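Sporulation-control protein spo0M (Bacillus subtilis, PDB 5CL2) controls the expression of spo0A and is required for the cell to pass the morphological stage 0 of sporulation. Local coordinates at residues Gly145-Ala151 and Glu168-Thr174; Trp133-Val137 and Leu233-Leu239. One frame throughout, in Å; residues are numbered along the deposited sequence.

Interaction 1 (145-151 with 168-174) pairs the first two strands of a five-stranded antiparallel sheet; interaction 2 (133-137 with 233-239) sets helix 132-143 against the two helices that follow the last strand of the same sheet. The two contacts are linked through the chain: helix 132-143 runs straight into strand 146-155, and its Ile141 lies against both Phe146 and Phe171 of interaction 1, its Leu138 against Phe171. The centres lie about 17 Å apart. Each contact has a buried apolar side and a more exposed polar one. Backbone hydrogen bonds dominate the strand pair, whereas the helices rely on interlocking side chains with a single amide-to-carbonyl bond.

Interaction 1. Residues Gly145-Ala151 and Glu168-Thr174; sequences GFRLNEA and EFEFVPT
The carbonyl oxygen of Glu170 is gripped by two successive amides: Asn149 N donates to Glu170 O at 2.7 Å, within the carbonyl plane, and Glu150 N reaches the same Glu170 O at 3.0 Å. Glu170 N returns a bond to Glu150 O. With Asn149 and Glu150 both opposite Glu170, this is a classic beta bulge.

In Asn149 a chi1 of -165° turns CG away from the backbone N and brings it obliquely across Val172, CG 3.6 Å from Val172 CG2. Asn149 ND2 then donates to Glu170 OE2 at 3.0 Å along a nearly straight bond (169°); the oxygen lies in the amide plane but is approached from above its carboxylate plane. Glu170 OE1 is held by a salt bridge to Arg205, while Asn149 OD1 accepts from Arg147 NH1. Asparagine suits the site because one amide supplies both the donor for Glu170 and the acceptor for Arg147. Replaced by an alanine, this position would keep neither side-chain hydrogen bond, which is likely to leave Glu170 OE2 without this donor and the guanidinium of Arg147 freer to turn.

The two strands form the beta hairpin 146-155 and 165-173, at the edge of the five-stranded sheet. Arg147 and Val172 make a hydrogen-bonded pair, arginine alongside valine on the more exposed face.

Aromatic and aliphatic groups suit the other, largely buried face, where helix 132-143 covers Phe146 and Phe171, Ile99 lies against Phe169 and Val101 against Ala151. Leu148 lays CD1 over one face of the Phe171 ring, 4.1 Å from the centroid, in a CH-pi contact, while the same methyl meets the edge of Phe169. The side chains of Phe146 and Phe171 cross at about a right angle, Phe146 CD2 3.7 Å from Phe171 CB, not ring on ring.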
ATOM      1  N   GLY A 145      -3.080 -23.498  22.500  1.00 62.63           N
ATOM      2  CA  GLY A 145      -2.314 -24.655  22.059  1.00 53.50           C
ATOM      3  C   GLY A 145      -1.455 -24.547  20.814  1.00 52.82           C
ATOM      4  O   GLY A 145      -1.327 -25.505  20.068  1.00 49.10           O
ATOM      5  N   PHE A 146      -0.918 -23.363  20.540  1.00 59.00           N
ATOM      6  CA  PHE A 146       0.080 -23.221  19.481  1.00 53.11           C
ATOM      7  C   PHE A 146       1.408 -22.714  20.023  1.00 57.59           C
ATOM      8  O   PHE A 146       1.469 -22.181  21.129  1.00 62.38           O
ATOM      9  CB  PHE A 146      -0.411 -22.277  18.398  1.00 53.07           C
ATOM     10  CG  PHE A 146      -1.456 -22.856  17.537  1.00 48.35           C
ATOM     11  CD1 PHE A 146      -2.781 -22.842  17.934  1.00 55.86           C
ATOM     12  CD2 PHE A 146      -1.128 -23.421  16.322  1.00 48.38           C
ATOM     13  CE1 PHE A 146      -3.765 -23.390  17.127  1.00 51.30           C
ATOM     14  CE2 PHE A 146      -2.109 -23.962  15.507  1.00 47.73           C
ATOM     15  CZ  PHE A 146      -3.423 -23.949  15.916  1.00 50.29           C
ATOM     16  N   ARG A 147       2.477 -22.883  19.249  1.00 54.46           N
ATOM     17  CA  ARG A 147       3.753 -22.281  19.625  1.00 57.45           C
ATOM     18  C   ARG A 147       4.331 -21.574  18.383  1.00 53.39           C
ATOM     19  O   ARG A 147       4.332 -22.138  17.280  1.00 48.33           O
ATOM     20  CB  ARG A 147       4.704 -23.350  20.185  1.00 56.49           C
ATOM     21  CG  ARG A 147       5.959 -22.808  20.846  1.00 63.13           C
ATOM     22  CD  ARG A 147       7.157 -22.989  19.949  1.00 70.16           C
ATOM     23  NE  ARG A 147       7.058 -24.254  19.217  1.00 75.89           N
ATOM     24  CZ  ARG A 147       7.772 -24.541  18.131  1.00 71.86           C
ATOM     25  NH1 ARG A 147       8.640 -23.659  17.653  1.00 67.42           N
ATOM     26  NH2 ARG A 147       7.618 -25.705  17.518  1.00 71.92           N
ATOM     27  N   LEU A 148       4.804 -20.337  18.549  1.00 53.67           N
ATOM     28  CA  LEU A 148       5.337 -19.598  17.401  1.00 49.10           C
ATOM     29  C   LEU A 148       6.594 -20.272  16.896  1.00 53.21           C
ATOM     30  O   LEU A 148       7.544 -20.483  17.646  1.00 51.82           O
ATOM     31  CB  LEU A 148       5.643 -18.150  17.758  1.00 52.86           C
ATOM     32  CG  LEU A 148       6.239 -17.362  16.581  1.00 53.03           C
ATOM     33  CD1 LEU A 148       5.254 -17.226  15.443  1.00 47.92           C
ATOM     34  CD2 LEU A 148       6.764 -16.003  17.003  1.00 54.03           C
ATOM     35  N   ASN A 149       6.588 -20.633  15.620  1.00 53.46           N
ATOM     36  CA  ASN A 149       7.694 -21.402  15.063  1.00 56.53           C
ATOM     37  C   ASN A 149       8.614 -20.549  14.218  1.00 59.28           C
ATOM     38  O   ASN A 149       9.832 -20.495  14.445  1.00 63.22           O
ATOM     39  CB  ASN A 149       7.189 -22.582  14.228  1.00 56.80           C
ATOM     40  CG  ASN A 149       8.293 -23.595  13.936  1.00 56.83           C
ATOM     41  OD1 ASN A 149       9.087 -23.928  14.813  1.00 52.09           O
ATOM     42  ND2 ASN A 149       8.354 -24.070  12.703  1.00 57.05           N
ATOM     43  N   GLU A 150       8.028 -19.899  13.222  1.00 57.08           N
ATOM     44  CA  GLU A 150       8.812 -19.075  12.320  1.00 53.64           C
ATOM     45  C   GLU A 150       8.126 -17.753  12.070  1.00 57.46           C
ATOM     46  O   GLU A 150       6.930 -17.607  12.297  1.00 53.31           O
ATOM     47  CB  GLU A 150       9.044 -19.803  10.990  1.00 50.81           C
ATOM     48  CG  GLU A 150      10.498 -20.210  10.796  1.00 71.71           C
ATOM     49  CD  GLU A 150      11.424 -19.002  10.818  1.00 64.94           C
ATOM     50  OE1 GLU A 150      11.187 -18.047  10.053  1.00 71.96           O
ATOM     51  OE2 GLU A 150      12.322 -18.961  11.672  1.00 68.13           O
ATOM     52  N   ALA A 151       8.906 -16.760  11.676  1.00 50.38           N
ATOM     53  CA  ALA A 151       8.360 -15.492  11.213  1.00 51.03           C
ATOM     54  C   ALA A 151       9.302 -14.980  10.152  1.00 55.02           C
ATOM     55  O   ALA A 151      10.524 -15.056  10.324  1.00 59.49           O
ATOM     56  CB  ALA A 151       8.214 -14.500  12.335  1.00 52.88           C
ATOM     57  N   GLU A 168       4.848 -12.991   7.635  1.00 48.60           N
ATOM     58  CA  GLU A 168       4.106 -14.218   7.853  1.00 48.37           C
ATOM     59  C   GLU A 168       4.591 -14.910   9.130  1.00 48.61           C
ATOM     60  O   GLU A 168       5.783 -15.248   9.255  1.00 48.34           O
ATOM     61  CB  GLU A 168       4.259 -15.152   6.654  1.00 48.58           C
ATOM     62  CG  GLU A 168       3.442 -16.450   6.749  1.00 50.80           C
ATOM     63  CD  GLU A 168       3.554 -17.281   5.484  1.00 52.87           C
ATOM     64  OE1 GLU A 168       4.079 -16.762   4.476  1.00 58.35           O
ATOM     65  OE2 GLU A 168       3.112 -18.449   5.480  1.00 55.45           O
ATOM     66  N   PHE A 169       3.664 -15.065  10.081  1.00 52.31           N
ATOM     67  CA  PHE A 169       3.903 -15.791  11.332  1.00 50.14           C
ATOM     68  C   PHE A 169       3.412 -17.227  11.207  1.00 53.03           C
ATOM     69  O   PHE A 169       2.246 -17.459  10.883  1.00 47.57           O
ATOM     70  CB  PHE A 169       3.211 -15.100  12.513  1.00 47.35           C
ATOM     71  CG  PHE A 169       3.752 -13.730  12.802  1.00 51.45           C
ATOM     72  CD1 PHE A 169       3.349 -12.647  12.055  1.00 47.97           C
ATOM     73  CD2 PHE A 169       4.683 -13.533  13.801  1.00 52.01           C
ATOM     74  CE1 PHE A 169       3.860 -11.382  12.296  1.00 55.68           C
ATOM     75  CE2 PHE A 169       5.194 -12.273  14.047  1.00 57.70           C
ATOM     76  CZ  PHE A 169       4.785 -11.198  13.285  1.00 52.42           C
ATOM     77  N   GLU A 170       4.295 -18.187  11.462  1.00 50.90           N
ATOM     78  CA  GLU A 170       3.953 -19.608  11.388  1.00 52.09           C
ATOM     79  C   GLU A 170       4.030 -20.257  12.765  1.00 52.67           C
ATOM     80  O   GLU A 170       5.068 -20.199  13.444  1.00 51.26           O
ATOM     81  CB  GLU A 170       4.870 -20.343  10.417  1.00 53.39           C
ATOM     82  CG  GLU A 170       4.697 -21.841  10.422  1.00 54.98           C
ATOM     83  CD  GLU A 170       5.908 -22.533   9.837  1.00 67.01           C
ATOM     84  OE1 GLU A 170       6.351 -22.097   8.749  1.00 69.82           O
ATOM     85  OE2 GLU A 170       6.409 -23.505  10.450  1.00 66.76           O
ATOM     86  N   PHE A 171       2.897 -20.827  13.171  1.00 50.07           N
ATOM     87  CA  PHE A 171       2.718 -21.494  14.445  1.00 49.19           C
ATOM     88  C   PHE A 171       2.611 -22.996  14.247  1.00 47.87           C
ATOM     89  O   PHE A 171       2.084 -23.460  13.225  1.00 48.87           O
ATOM     90  CB  PHE A 171       1.451 -21.021  15.142  1.00 50.24           C
ATOM     91  CG  PHE A 171       1.391 -19.550  15.389  1.00 49.94           C
ATOM     92  CD1 PHE A 171       0.967 -18.691  14.391  1.00 48.99           C
ATOM     93  CD2 PHE A 171       1.679 -19.035  16.634  1.00 48.68           C
ATOM     94  CE1 PHE A 171       0.871 -17.349  14.617  1.00 48.71           C
ATOM     95  CE2 PHE A 171       1.588 -17.681  16.868  1.00 51.41           C
ATOM     96  CZ  PHE A 171       1.179 -16.839  15.861  1.00 50.56           C
ATOM     97  N   VAL A 172       3.038 -23.742  15.259  1.00 48.51           N
ATOM     98  CA  VAL A 172       2.957 -25.190  15.259  1.00 50.14           C
ATOM     99  C   VAL A 172       1.980 -25.627  16.366  1.00 49.54           C
ATOM    100  O   VAL A 172       1.986 -25.058  17.469  1.00 49.27           O
ATOM    101  CB  VAL A 172       4.366 -25.809  15.490  1.00 49.51           C
ATOM    102  CG1 VAL A 172       4.287 -27.290  15.750  1.00 57.43           C
ATOM    103  CG2 VAL A 172       5.250 -25.546  14.306  1.00 57.39           C
ATOM    104  N   PRO A 173       1.128 -26.624  16.068  1.00 45.99           N
ATOM    105  CA  PRO A 173       0.119 -27.054  17.055  1.00 50.05           C
ATOM    106  C   PRO A 173       0.801 -27.757  18.209  1.00 49.32           C
ATOM    107  O   PRO A 173       1.612 -28.639  17.958  1.00 51.95           O
ATOM    108  CB  PRO A 173      -0.795 -28.025  16.265  1.00 44.12           C
ATOM    109  CG  PRO A 173       0.003 -28.451  15.085  1.00 49.41           C
ATOM    110  CD  PRO A 173       0.944 -27.274  14.759  1.00 46.73           C
ATOM    111  N   THR A 174       0.522 -27.350  19.440  1.00 48.51           N
ATOM    112  CA  THR A 174       1.069 -28.042  20.601  1.00 52.79           C
ATOM    113  C   THR A 174       0.103 -28.947  21.363  1.00 58.93           C
ATOM    114  O   THR A 174       0.510 -29.598  22.318  1.00 59.64           O
ATOM    115  CB  THR A 174       1.640 -27.048  21.588  1.00 54.38           C
ATOM    116  OG1 THR A 174       0.577 -26.226  22.083  1.00 58.47           O
ATOM    117  CG2 THR A 174       2.658 -26.177  20.896  1.00 53.93           C
TER

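Interaction 2. Residues Trp133-Val137 and Leu233-Leu239; sequences WIENV and LEDTEEL
Leu233 of helix 230-234 meets Trp133 of helix 132-143, and one turn on from the tryptophan Asn136 enters as a knob into a hole formed by Leu233 and Glu234 together with Thr236 and Leu239 of helix 236-248. The contact lies beside the antiparallel sheet whose last strand, 224-229, leads into helix 230-234. From its base outward, the leucine works along the tryptophan. Leu233 CB stands over the five-membered ring of Trp133, 4.2 Å from its centroid, in a CH-pi contact. Chi1 of -69° sets CG anti to the carbonyl carbon, beside Trp133 CB, and chi2 of 154° directs the two methyls to different partners. Leu233 CD1 runs over the same indole toward its rim and reaches Trp133 CE3 at 3.6 Å; Leu233 CD2 turns to the next helical turn and meets Val137 CG2 at 3.8 Å. A forked aliphatic chain suits the place, since one branch covers a broad flat ring and the other a branched valine. Leu196 of strand 195-202 touches both Trp133 and Leu233 and helps bury them.

At the pyrrole end of the indole, away from CE3, Glu234 CG comes 3.6 Å from Trp133 NE1, with Glu234 OE2 in the ring plane at its edge. The other oxygen, OE1, is hydrogen-bonded by Gln230.

On the more exposed side, Asn136 CB packs 3.8 Å from Leu239 CD2. An asparagine suits this hole because it is short enough to enter and still carries a donor for the backbone carbonyl of Leu233. The bond closes with Asn136 ND2 2.8 Å from Leu233 O, the N-H...O angle 155° and the nitrogen tilted out of the carbonyl plane.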
ATOM      1  N   TRP A 133      -1.354  -4.919  20.473  1.00 66.46           N
ATOM      2  CA  TRP A 133      -2.477  -5.686  19.916  1.00 62.96           C
ATOM      3  C   TRP A 133      -1.994  -6.986  19.291  1.00 64.20           C
ATOM      4  O   TRP A 133      -2.639  -8.032  19.444  1.00 65.50           O
ATOM      5  CB  TRP A 133      -3.241  -4.894  18.861  1.00 63.90           C
ATOM      6  CG  TRP A 133      -3.772  -3.560  19.307  1.00 68.56           C
ATOM      7  CD1 TRP A 133      -3.953  -3.127  20.588  1.00 69.92           C
ATOM      8  CD2 TRP A 133      -4.211  -2.497  18.458  1.00 65.04           C
ATOM      9  NE1 TRP A 133      -4.468  -1.854  20.587  1.00 70.77           N
ATOM     10  CE2 TRP A 133      -4.631  -1.442  19.291  1.00 69.60           C
ATOM     11  CE3 TRP A 133      -4.267  -2.326  17.073  1.00 63.51           C
ATOM     12  CZ2 TRP A 133      -5.107  -0.235  18.783  1.00 70.26           C
ATOM     13  CZ3 TRP A 133      -4.734  -1.123  16.568  1.00 70.06           C
ATOM     14  CH2 TRP A 133      -5.154  -0.095  17.421  1.00 69.43           C
ATOM     15  N   ILE A 134      -0.877  -6.914  18.562  1.00 61.54           N
ATOM     16  CA  ILE A 134      -0.309  -8.094  17.924  1.00 57.75           C
ATOM     17  C   ILE A 134       0.172  -9.052  18.998  1.00 60.51           C
ATOM     18  O   ILE A 134      -0.017 -10.258  18.886  1.00 62.08           O
ATOM     19  CB  ILE A 134       0.846  -7.766  16.979  1.00 58.26           C
ATOM     20  CG1 ILE A 134       0.340  -7.024  15.744  1.00 57.55           C
ATOM     21  CG2 ILE A 134       1.562  -9.045  16.541  1.00 53.53           C
ATOM     22  CD1 ILE A 134       1.478  -6.601  14.783  1.00 49.77           C
ATOM     23  N   GLU A 135       0.796  -8.519  20.041  1.00 61.77           N
ATOM     24  CA  GLU A 135       1.289  -9.366  21.119  1.00 63.49           C
ATOM     25  C   GLU A 135       0.124 -10.038  21.864  1.00 64.46           C
ATOM     26  O   GLU A 135       0.244 -11.173  22.339  1.00 65.38           O
ATOM     27  CB  GLU A 135       2.144  -8.541  22.078  1.00 63.62           C
ATOM     28  CG  GLU A 135       2.917  -9.356  23.097  1.00 68.54           C
ATOM     29  CD  GLU A 135       4.141  -8.608  23.607  1.00 79.27           C
ATOM     30  OE1 GLU A 135       4.061  -7.367  23.791  1.00 80.61           O
ATOM     31  OE2 GLU A 135       5.188  -9.256  23.816  1.00 84.53           O
ATOM     32  N   ASN A 136      -1.015  -9.354  21.913  1.00 62.37           N
ATOM     33  CA  ASN A 136      -2.238  -9.934  22.444  1.00 62.64           C
ATOM     34  C   ASN A 136      -2.681 -11.096  21.574  1.00 63.98           C
ATOM     35  O   ASN A 136      -3.017 -12.165  22.091  1.00 68.42           O
ATOM     36  CB  ASN A 136      -3.364  -8.892  22.531  1.00 61.82           C
ATOM     37  CG  ASN A 136      -3.177  -7.899  23.673  1.00 65.40           C
ATOM     38  OD1 ASN A 136      -2.243  -8.008  24.468  1.00 65.57           O
ATOM     39  ND2 ASN A 136      -4.060  -6.908  23.741  1.00 64.36           N
ATOM     40  N   VAL A 137      -2.682 -10.897  20.255  1.00 60.62           N
ATOM     41  CA  VAL A 137      -3.081 -11.977  19.354  1.00 62.88           C
ATOM     42  C   VAL A 137      -2.137 -13.176  19.493  1.00 61.26           C
ATOM     43  O   VAL A 137      -2.578 -14.322  19.503  1.00 62.33           O
ATOM     44  CB  VAL A 137      -3.123 -11.529  17.882  1.00 57.34           C
ATOM     45  CG1 VAL A 137      -3.582 -12.681  16.997  1.00 51.16           C
ATOM     46  CG2 VAL A 137      -4.071 -10.354  17.712  1.00 56.97           C
ATOM     47  N   LEU A 233      -9.250  -6.045  20.428  1.00 75.21           N
ATOM     48  CA  LEU A 233      -7.857  -6.449  20.593  1.00 68.84           C
ATOM     49  C   LEU A 233      -7.390  -6.251  22.021  1.00 71.17           C
ATOM     50  O   LEU A 233      -6.538  -6.997  22.508  1.00 73.88           O
ATOM     51  CB  LEU A 233      -6.949  -5.671  19.634  1.00 68.68           C
ATOM     52  CG  LEU A 233      -7.129  -6.039  18.163  1.00 68.27           C
ATOM     53  CD1 LEU A 233      -6.741  -4.888  17.267  1.00 61.45           C
ATOM     54  CD2 LEU A 233      -6.329  -7.287  17.828  1.00 59.78           C
ATOM     55  N   GLU A 234      -7.945  -5.256  22.705  1.00 71.94           N
ATOM     56  CA  GLU A 234      -7.489  -4.987  24.064  1.00 75.82           C
ATOM     57  C   GLU A 234      -8.261  -5.746  25.159  1.00 78.18           C
ATOM     58  O   GLU A 234      -7.915  -5.647  26.337  1.00 79.35           O
ATOM     59  CB  GLU A 234      -7.488  -3.475  24.310  1.00 76.27           C
ATOM     60  CG  GLU A 234      -6.596  -2.757  23.284  1.00 76.04           C
ATOM     61  CD  GLU A 234      -6.207  -1.327  23.662  1.00 80.74           C
ATOM     62  OE1 GLU A 234      -7.059  -0.414  23.546  1.00 81.06           O
ATOM     63  OE2 GLU A 234      -5.031  -1.119  24.053  1.00 77.70           O
ATOM     64  N   ASP A 235      -9.289  -6.512  24.797  1.00 79.95           N
ATOM     65  CA  ASP A 235      -9.886  -7.396  25.799  1.00 82.64           C
ATOM     66  C   ASP A 235      -9.571  -8.846  25.442  1.00 81.72           C
ATOM     67  O   ASP A 235     -10.177  -9.445  24.546  1.00 79.95           O
ATOM     68  CB  ASP A 235     -11.390  -7.214  25.931  1.00 83.59           C
ATOM     69  CG  ASP A 235     -11.997  -8.211  26.907  1.00 87.07           C
ATOM     70  OD1 ASP A 235     -11.316  -8.549  27.905  1.00 88.75           O
ATOM     71  OD2 ASP A 235     -13.141  -8.660  26.670  1.00 87.35           O
ATOM     72  N   THR A 236      -8.667  -9.411  26.231  1.00 83.65           N
ATOM     73  CA  THR A 236      -7.882 -10.573  25.850  1.00 81.08           C
ATOM     74  C   THR A 236      -8.665 -11.890  25.837  1.00 80.88           C
ATOM     75  O   THR A 236      -8.500 -12.705  24.913  1.00 79.70           O
ATOM     76  CB  THR A 236      -6.644 -10.689  26.777  1.00 86.69           C
ATOM     77  OG1 THR A 236      -7.064 -10.803  28.143  1.00 94.61           O
ATOM     78  CG2 THR A 236      -5.765  -9.448  26.638  1.00 76.08           C
ATOM     79  N   GLU A 237      -9.496 -12.095  26.861  1.00 85.52           N
ATOM     80  CA  GLU A 237     -10.474 -13.200  26.905  1.00 83.87           C
ATOM     81  C   GLU A 237     -11.283 -13.358  25.634  1.00 77.30           C
ATOM     82  O   GLU A 237     -11.231 -14.402  24.933  1.00 76.93           O
ATOM     83  CB  GLU A 237     -11.446 -13.001  28.063  1.00 85.29           C
ATOM     84  CG  GLU A 237     -10.793 -12.771  29.403  1.00 95.23           C
ATOM     85  CD  GLU A 237     -11.804 -12.459  30.492  1.00104.71           C
ATOM     86  OE1 GLU A 237     -12.972 -12.147  30.156  1.00103.04           O
ATOM     87  OE2 GLU A 237     -11.434 -12.539  31.685  1.00112.23           O
ATOM     88  N   GLU A 238     -12.022 -12.298  25.332  1.00 77.23           N
ATOM     89  CA  GLU A 238     -12.978 -12.343  24.251  1.00 75.46           C
ATOM     90  C   GLU A 238     -12.221 -12.554  22.953  1.00 74.90           C
ATOM     91  O   GLU A 238     -12.724 -13.204  22.027  1.00 73.12           O
ATOM     92  CB  GLU A 238     -13.774 -11.043  24.209  1.00 73.21           C
ATOM     93  CG  GLU A 238     -14.824 -11.000  23.131  1.00 78.53           C
ATOM     94  CD  GLU A 238     -16.022 -11.868  23.443  1.00 78.07           C
ATOM     95  OE1 GLU A 238     -16.062 -12.483  24.534  1.00 80.20           O
ATOM     96  OE2 GLU A 238     -16.934 -11.914  22.594  1.00 76.93           O
ATOM     97  N   LEU A 239     -10.974 -12.078  22.942  1.00 72.23           N
ATOM     98  CA  LEU A 239     -10.027 -12.315  21.860  1.00 70.18           C
ATOM     99  C   LEU A 239      -9.725 -13.804  21.659  1.00 65.52           C
ATOM    100  O   LEU A 239      -9.875 -14.314  20.538  1.00 58.74           O
ATOM    101  CB  LEU A 239      -8.724 -11.548  22.122  1.00 71.12           C
ATOM    102  CG  LEU A 239      -7.690 -11.527  20.996  1.00 66.32           C
ATOM    103  CD1 LEU A 239      -8.362 -11.063  19.713  1.00 60.75           C
ATOM    104  CD2 LEU A 239      -6.500 -10.636  21.369  1.00 63.83           C
TER